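Local coordinates for protein putative NADH-flavin reductase (Lactobacillus casei ATCC 334, PDB 3H2S) that binds NADPH in a Rossmann-type domain and probably acts as an NAD(P)H-dependent oxidoreductase of the flavin reductase kind, at residues 11-16 against 189-193; 6-10 against 36-41. One frame throughout, in Å; residues are numbered along the deposited sequence.

Contact 1: residues 11-16 against 189-193; sequences RAGSAI and TGNMA. With NDP (NADPH dihydro-nicotinamide-adenine-dinucleotide phosphate), chain C.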
loop_
_atom_site.group_PDB
_atom_site.type_symbol
_atom_site.label_atom_id
_atom_site.label_comp_id
_atom_site.label_asym_id
_atom_site.label_seq_id
_atom_site.Cartn_x
_atom_site.Cartn_y
_atom_site.Cartn_z
ATOM N N ARG A 11 -5.227 3.302 -23.321
ATOM C CA ARG A 11 -4.302 3.402 -24.451
ATOM C C ARG A 11 -3.230 2.312 -24.365
ATOM O O ARG A 11 -3.076 1.531 -25.300
ATOM C CB ARG A 11 -3.655 4.790 -24.497
ATOM C CG ARG A 11 -4.702 5.947 -24.575
ATOM C CD ARG A 11 -4.085 7.303 -24.268
ATOM N NE ARG A 11 -3.040 7.640 -25.217
ATOM C CZ ARG A 11 -1.739 7.658 -24.932
ATOM N NH1 ARG A 11 -1.312 7.381 -23.708
ATOM N NH2 ARG A 11 -0.870 7.985 -25.875
ATOM N N ALA A 12 -2.515 2.257 -23.241
ATOM C CA ALA A 12 -1.521 1.193 -23.001
ATOM C C ALA A 12 -2.194 -0.177 -22.931
ATOM O O ALA A 12 -1.762 -1.131 -23.584
ATOM C CB ALA A 12 -0.731 1.462 -21.730
ATOM N N GLY A 13 -3.302 -0.241 -22.195
ATOM C CA GLY A 13 -4.013 -1.503 -21.980
ATOM C C GLY A 13 -4.499 -2.200 -23.233
ATOM O O GLY A 13 -4.327 -3.412 -23.388
ATOM N N SER A 14 -5.087 -1.440 -24.150
ATOM C CA SER A 14 -5.638 -2.032 -25.351
ATOM C C SER A 14 -4.518 -2.549 -26.258
ATOM O O SER A 14 -4.664 -3.587 -26.909
ATOM C CB SER A 14 -6.517 -1.031 -26.094
ATOM O OG SER A 14 -5.762 0.083 -26.513
ATOM N N ALA A 15 -3.371 -1.875 -26.214
ATOM C CA ALA A 15 -2.197 -2.293 -26.976
ATOM C C ALA A 15 -1.636 -3.591 -26.391
ATOM O O ALA A 15 -1.214 -4.489 -27.132
ATOM C CB ALA A 15 -1.149 -1.208 -26.947
ATOM N N ILE A 16 -1.627 -3.672 -25.061
ATOM C CA ILE A 16 -1.194 -4.881 -24.348
ATOM C C ILE A 16 -2.099 -6.074 -24.658
ATOM O O ILE A 16 -1.619 -7.188 -24.903
ATOM C CB ILE A 16 -1.157 -4.649 -22.828
ATOM C CG1 ILE A 16 -0.065 -3.610 -22.483
ATOM C CG2 ILE A 16 -0.928 -5.967 -22.096
ATOM C CD1 ILE A 16 -0.326 -2.836 -21.177
ATOM N N THR A 189 2.603 3.258 -27.408
ATOM C CA THR A 189 1.809 2.225 -26.758
ATOM C C THR A 189 2.134 0.835 -27.318
ATOM O O THR A 189 2.175 -0.141 -26.576
ATOM C CB THR A 189 0.292 2.514 -26.877
ATOM O OG1 THR A 189 -0.037 2.761 -28.241
ATOM C CG2 THR A 189 -0.082 3.743 -26.067
ATOM N N GLY A 190 2.389 0.747 -28.625
ATOM C CA GLY A 190 2.746 -0.533 -29.238
ATOM C C GLY A 190 4.059 -1.092 -28.716
ATOM O O GLY A 190 4.154 -2.274 -28.381
ATOM N N ASN A 191 5.058 -0.228 -28.586
ATOM C CA ASN A 191 6.384 -0.651 -28.117
ATOM C C ASN A 191 6.450 -0.960 -26.622
ATOM O O ASN A 191 7.058 -1.963 -26.210
ATOM C CB ASN A 191 7.441 0.393 -28.498
ATOM C CG ASN A 191 7.952 0.195 -29.898
ATOM O OD1 ASN A 191 7.963 -0.931 -30.398
ATOM N ND2 ASN A 191 8.243 1.295 -30.595
HETATM N N MSE A 192 5.679 -0.209 -25.839
HETATM C CA MSE A 192 5.457 -0.565 -24.445
HETATM C C MSE A 192 4.833 -1.957 -24.349
HETATM O O MSE A 192 5.237 -2.760 -23.504
HETATM C CB MSE A 192 4.568 0.480 -23.741
HETATM C CG MSE A 192 4.182 0.090 -22.323
HETATM SE SE MSE A 192 5.734 -0.053 -21.112
HETATM C CE MSE A 192 6.122 1.850 -20.916
ATOM N N ALA A 193 3.868 -2.246 -25.218
ATOM C CA ALA A 193 3.255 -3.573 -25.235
ATOM C C ALA A 193 4.296 -4.669 -25.526
ATOM O O ALA A 193 4.277 -5.721 -24.888
ATOM C CB ALA A 193 2.099 -3.645 -26.251
HETATM P PA NDP C . -5.597 5.618 -20.077
HETATM O O1A NDP C . -5.954 7.052 -19.591
HETATM O O2A NDP C . -5.729 5.311 -21.529
HETATM O O5B NDP C . -6.788 4.847 -19.152
HETATM C C5B NDP C . -6.166 3.779 -18.391
HETATM C C4B NDP C . -7.268 2.784 -17.856
HETATM O O4B NDP C . -7.667 3.221 -16.572
HETATM C C3B NDP C . -8.575 2.799 -18.717
HETATM O O3B NDP C . -8.818 1.472 -19.067
HETATM C C2B NDP C . -9.651 3.334 -17.684
HETATM O O2B NDP C . -10.946 2.870 -17.831
HETATM C C1B NDP C . -8.990 2.823 -16.366
HETATM N N9A NDP C . -9.488 3.583 -15.208
HETATM C C8A NDP C . -9.230 4.960 -14.985
HETATM N N7A NDP C . -9.765 5.412 -13.848
HETATM C C5A NDP C . -10.376 4.276 -13.279
HETATM C C6A NDP C . -11.070 4.141 -12.064
HETATM N N6A NDP C . -11.255 5.247 -11.290
HETATM N N1A NDP C . -11.800 2.987 -11.851
HETATM C C2A NDP C . -11.535 1.935 -12.682
HETATM N N3A NDP C . -10.719 1.886 -13.778
HETATM C C4A NDP C . -10.210 3.124 -14.098
HETATM O O3 NDP C . -4.072 5.617 -19.671
HETATM P PN NDP C . -2.618 5.360 -20.343
HETATM O O1N NDP C . -2.686 4.056 -21.159
HETATM O O2N NDP C . -2.404 6.579 -21.189
HETATM O O5D NDP C . -1.470 5.139 -19.203
HETATM C C5D NDP C . -1.126 3.841 -18.709
HETATM C C4D NDP C . 0.013 4.028 -17.691
HETATM O O4D NDP C . 0.988 4.819 -18.350
HETATM C C3D NDP C . -0.327 4.730 -16.343
HETATM O O3D NDP C . 0.439 4.198 -15.325
HETATM C C2D NDP C . 0.044 6.218 -16.688
HETATM O O2D NDP C . 0.421 6.931 -15.538
HETATM C C1D NDP C . 1.325 5.926 -17.550
HETATM N N1N NDP C . 1.762 7.119 -18.272
HETATM C C2N NDP C . 3.041 7.686 -17.861
HETATM C C3N NDP C . 3.355 9.056 -18.463
HETATM C C7N NDP C . 4.851 9.312 -18.415
HETATM O O7N NDP C . 5.489 8.992 -17.422
HETATM N N7N NDP C . 5.435 10.054 -19.431
HETATM C C4N NDP C . 2.710 9.452 -19.776
HETATM C C5N NDP C . 1.277 9.008 -19.925
HETATM C C6N NDP C . 0.838 7.756 -19.198
HETATM P P2B NDP C . -11.923 3.498 -18.975
HETATM O O1X NDP C . -11.416 3.029 -20.387
HETATM O O2X NDP C . -13.306 2.763 -18.816
HETATM O O3X NDP C . -12.010 4.984 -18.897
HETATM O O HOH W 1 1.262 -0.341 -24.028
#
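Two torsions bring R11 and T189 together. The first torsion of R11 sets CG beside the backbone N, and a bend at chi3 sets the guanidinium with its edge to NADPH O2N and one face toward the T189 methyl. In T189 a chi1 of 51° places OG1 between the backbone N and the carbonyl carbon, where it accepts a hydrogen bond from the N of G165, and leaves the methyl CG2 to face helix 11-22. That methyl lies over the guanidinium face displaced toward its rim, and also reaches R11 O at 3.8 Å.

Further along, the helices meet through small residues. A15 CB sits 3.5 Å from T189 O, and A193 CB comes equally near A15 O, so each alanine methyl rests against the other helix's backbone. I16 CG1 touches the A193 methyl more loosely. The segment axes approach to 8.3 Å and cross at -55°, a close fit that the short side chains permit. No direct hydrogen bond spans the pair; instead one water donates to A12 O (3.2 Å) and to T189 O (2.7 Å), tying together two carbonyls that also accept within their own helices.

The N-terminal turn of 11-16 receives the NADPH diphosphate, as in Rossmann folds. R11 N binds NADPH O2A at 2.7 Å. A12 N gives NADPH O1N a nearly straight bond (N-H...O 170°). R11 NH1 meets NADPH O2N in the guanidinium plane at 2.9 Å, while NH2 is held by F162 O. One phosphate is thus held by R11 N, the other by A12 N and the R11 guanidinium, and the helix end and the arginine charge probably offset the negative charge of the diphosphate together.

Contact 2: residues 6-10 against 36-41; sequences LGATG and KAADRL. With NDP (NADPH dihydro-nicotinamide-adenine-dinucleotide phosphate), chain C.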
loop_
_atom_site.group_PDB
_atom_site.type_symbol
_atom_site.label_atom_id
_atom_site.label_comp_id
_atom_site.label_asym_id
_atom_site.label_seq_id
_atom_site.Cartn_x
_atom_site.Cartn_y
_atom_site.Cartn_z
ATOM N N LEU A 6 -5.452 -5.056 -16.284
ATOM C CA LEU A 6 -6.194 -3.989 -15.621
ATOM C C LEU A 6 -6.034 -2.702 -16.428
ATOM O O LEU A 6 -4.955 -2.419 -16.933
ATOM C CB LEU A 6 -5.669 -3.773 -14.205
ATOM C CG LEU A 6 -6.123 -4.661 -13.033
ATOM C CD1 LEU A 6 -6.394 -6.104 -13.387
ATOM C CD2 LEU A 6 -5.130 -4.541 -11.864
ATOM N N GLY A 7 -7.128 -1.974 -16.630
ATOM C CA GLY A 7 -7.092 -0.837 -17.541
ATOM C C GLY A 7 -6.929 -1.303 -18.988
ATOM O O GLY A 7 -6.347 -0.599 -19.810
ATOM N N ALA A 8 -7.568 -2.424 -19.311
ATOM C CA ALA A 8 -7.513 -3.032 -20.648
ATOM C C ALA A 8 -8.110 -2.159 -21.763
ATOM O O ALA A 8 -7.702 -2.261 -22.912
ATOM C CB ALA A 8 -8.192 -4.414 -20.630
ATOM N N THR A 9 -9.034 -1.266 -21.407
ATOM C CA THR A 9 -9.663 -0.368 -22.391
ATOM C C THR A 9 -8.871 0.916 -22.640
ATOM O O THR A 9 -9.181 1.673 -23.577
ATOM C CB THR A 9 -11.103 0.003 -21.978
ATOM O OG1 THR A 9 -11.096 0.581 -20.665
ATOM C CG2 THR A 9 -11.982 -1.246 -21.993
ATOM N N GLY A 10 -7.807 1.111 -21.859
ATOM C CA GLY A 10 -6.976 2.313 -21.978
ATOM C C GLY A 10 -6.057 2.278 -23.190
ATOM O O GLY A 10 -6.048 1.311 -23.957
ATOM N N LYS A 36 -17.015 0.082 -24.377
ATOM C CA LYS A 36 -15.624 0.403 -24.697
ATOM C C LYS A 36 -14.855 -0.885 -24.963
ATOM O O LYS A 36 -14.023 -0.945 -25.870
ATOM C CB LYS A 36 -14.974 1.188 -23.558
ATOM C CG LYS A 36 -14.045 2.315 -24.015
ATOM C CD LYS A 36 -13.488 3.101 -22.826
ATOM C CE LYS A 36 -14.450 4.191 -22.367
ATOM N NZ LYS A 36 -14.543 4.278 -20.868
ATOM N N ALA A 37 -15.157 -1.922 -24.184
ATOM C CA ALA A 37 -14.455 -3.201 -24.295
ATOM C C ALA A 37 -14.793 -3.901 -25.604
ATOM O O ALA A 37 -13.902 -4.327 -26.345
ATOM C CB ALA A 37 -14.794 -4.089 -23.114
ATOM N N ALA A 38 -16.070 -3.860 -25.966
ATOM C CA ALA A 38 -16.509 -4.423 -27.236
ATOM C C ALA A 38 -15.889 -3.697 -28.430
ATOM O O ALA A 38 -15.416 -4.335 -29.372
ATOM C CB ALA A 38 -18.023 -4.418 -27.327
ATOM N N ASP A 39 -15.823 -2.370 -28.355
ATOM C CA ASP A 39 -15.303 -1.570 -29.464
ATOM C C ASP A 39 -13.776 -1.587 -29.578
ATOM O O ASP A 39 -13.238 -1.540 -30.686
ATOM C CB ASP A 39 -15.823 -0.135 -29.384
ATOM N N ARG A 40 -13.054 -1.601 -28.468
ATOM C CA ARG A 40 -11.596 -1.442 -28.496
ATOM C C ARG A 40 -10.844 -2.769 -28.486
ATOM O O ARG A 40 -9.649 -2.819 -28.797
ATOM C CB ARG A 40 -11.117 -0.552 -27.349
ATOM C CG ARG A 40 -11.575 0.884 -27.483
ATOM C CD ARG A 40 -11.175 1.745 -26.299
ATOM N NE ARG A 40 -11.626 3.124 -26.498
ATOM C CZ ARG A 40 -11.449 4.116 -25.626
ATOM N NH1 ARG A 40 -10.773 3.914 -24.501
ATOM N NH2 ARG A 40 -11.936 5.322 -25.891
ATOM N N LEU A 41 -11.516 -3.810 -27.954
ATOM C CA LEU A 41 -10.824 -5.063 -27.695
ATOM C C LEU A 41 -11.356 -6.142 -28.625
ATOM O O LEU A 41 -10.603 -6.988 -29.110
ATOM C CB LEU A 41 -11.001 -5.488 -26.234
ATOM C CG LEU A 41 -10.566 -4.471 -25.176
ATOM C CD1 LEU A 41 -10.784 -5.039 -23.768
ATOM C CD2 LEU A 41 -9.111 -4.062 -25.398
HETATM P PA NDP C . -5.597 5.618 -20.077
HETATM O O1A NDP C . -5.954 7.052 -19.591
HETATM O O2A NDP C . -5.729 5.311 -21.529
HETATM O O5B NDP C . -6.788 4.847 -19.152
HETATM C C5B NDP C . -6.166 3.779 -18.391
HETATM C C4B NDP C . -7.268 2.784 -17.856
HETATM O O4B NDP C . -7.667 3.221 -16.572
HETATM C C3B NDP C . -8.575 2.799 -18.717
HETATM O O3B NDP C . -8.818 1.472 -19.067
HETATM C C2B NDP C . -9.651 3.334 -17.684
HETATM O O2B NDP C . -10.946 2.870 -17.831
HETATM C C1B NDP C . -8.990 2.823 -16.366
HETATM N N9A NDP C . -9.488 3.583 -15.208
HETATM C C8A NDP C . -9.230 4.960 -14.985
HETATM N N7A NDP C . -9.765 5.412 -13.848
HETATM C C5A NDP C . -10.376 4.276 -13.279
HETATM C C6A NDP C . -11.070 4.141 -12.064
HETATM N N6A NDP C . -11.255 5.247 -11.290
HETATM N N1A NDP C . -11.800 2.987 -11.851
HETATM C C2A NDP C . -11.535 1.935 -12.682
HETATM N N3A NDP C . -10.719 1.886 -13.778
HETATM C C4A NDP C . -10.210 3.124 -14.098
HETATM O O3 NDP C . -4.072 5.617 -19.671
HETATM P PN NDP C . -2.618 5.360 -20.343
HETATM O O1N NDP C . -2.686 4.056 -21.159
HETATM O O2N NDP C . -2.404 6.579 -21.189
HETATM O O5D NDP C . -1.470 5.139 -19.203
HETATM C C5D NDP C . -1.126 3.841 -18.709
HETATM C C4D NDP C . 0.013 4.028 -17.691
HETATM O O4D NDP C . 0.988 4.819 -18.350
HETATM C C3D NDP C . -0.327 4.730 -16.343
HETATM O O3D NDP C . 0.439 4.198 -15.325
HETATM C C2D NDP C . 0.044 6.218 -16.688
HETATM O O2D NDP C . 0.421 6.931 -15.538
HETATM C C1D NDP C . 1.325 5.926 -17.550
HETATM N N1N NDP C . 1.762 7.119 -18.272
HETATM C C2N NDP C . 3.041 7.686 -17.861
HETATM C C3N NDP C . 3.355 9.056 -18.463
HETATM C C7N NDP C . 4.851 9.312 -18.415
HETATM O O7N NDP C . 5.489 8.992 -17.422
HETATM N N7N NDP C . 5.435 10.054 -19.431
HETATM C C4N NDP C . 2.710 9.452 -19.776
HETATM C C5N NDP C . 1.277 9.008 -19.925
HETATM C C6N NDP C . 0.838 7.756 -19.198
HETATM P P2B NDP C . -11.923 3.498 -18.975
HETATM O O1X NDP C . -11.416 3.029 -20.387
HETATM O O2X NDP C . -13.306 2.763 -18.816
HETATM O O3X NDP C . -12.010 4.984 -18.897
#
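The carbonyl oxygen of T9 lies at the edge of the R40 guanidinium, and K36 CG, from the same helix as R40, covers one face, 3.4 Å above the plane toward the rim. NH1 donates to T9 O at 2.9 Å, with the oxygen only 7° out of the guanidinium plane, although the donor stands 32° off the plane of the carbonyl. R40 runs extended from CG to NE, long enough to span from the helix to the loop.

T9 fills the middle of the contact. Its CG2 packs on the backbone of A37, 3.9 Å from CA, while CB meets the K36 chain at CD. Deeper in, L41 directs CD2 to A8 O at 3.4 Å and CD1 to the A8 methyl; strand 26-31 and helix 11-22 close around these two residues through A29 and V17.

The loop itself is a type I turn from G7 to G10, closed by G10 N to G7 O, and G10 occupies the N-cap position of helix 11-22. It is the glycine-rich turn after the first strand of the Rossmann fold. G7 CA lies 3.3 Å from NADPH O3B, so the backbone itself runs close against the adenosine ribose. T9 OG1 accepts from that hydroxyl, O3B, at 2.9 Å, and lies so close to O1X of the 2'-phosphate (2.5 Å) that the exact length is doubtful. K36, bent at chi3 and chi4, reaches O2X with a weak bond from NZ, which also forms a salt bridge with D33. The T9 hydroxyl and, more weakly, the K36 ammonium probably help to hold the phosphate that distinguishes NADPH from NADH, consistent with a site suited to the phosphorylated cofactor.

Overall arrangement
Contacts 1 and 2 work on different parts of one NADPH, their centres 11 Å apart. Contact 1 lies nearer the middle of the chain, 9 Å from its centre, and is partly buried; contact 2 is 15 Å out and mostly buried, though exposed R40 borders it. They share no segment, but 6-10 runs directly into helix 11-22, and S14 CB packs on A8 O at 3.6 Å. Contact 1 joins two helices through methyls and a water, with the diphosphate at one end. Contact 2 sets a loop against helix 34-40, is crossed by a direct arginine-to-carbonyl bond, and serves the adenosine ribose and its 2'-phosphate.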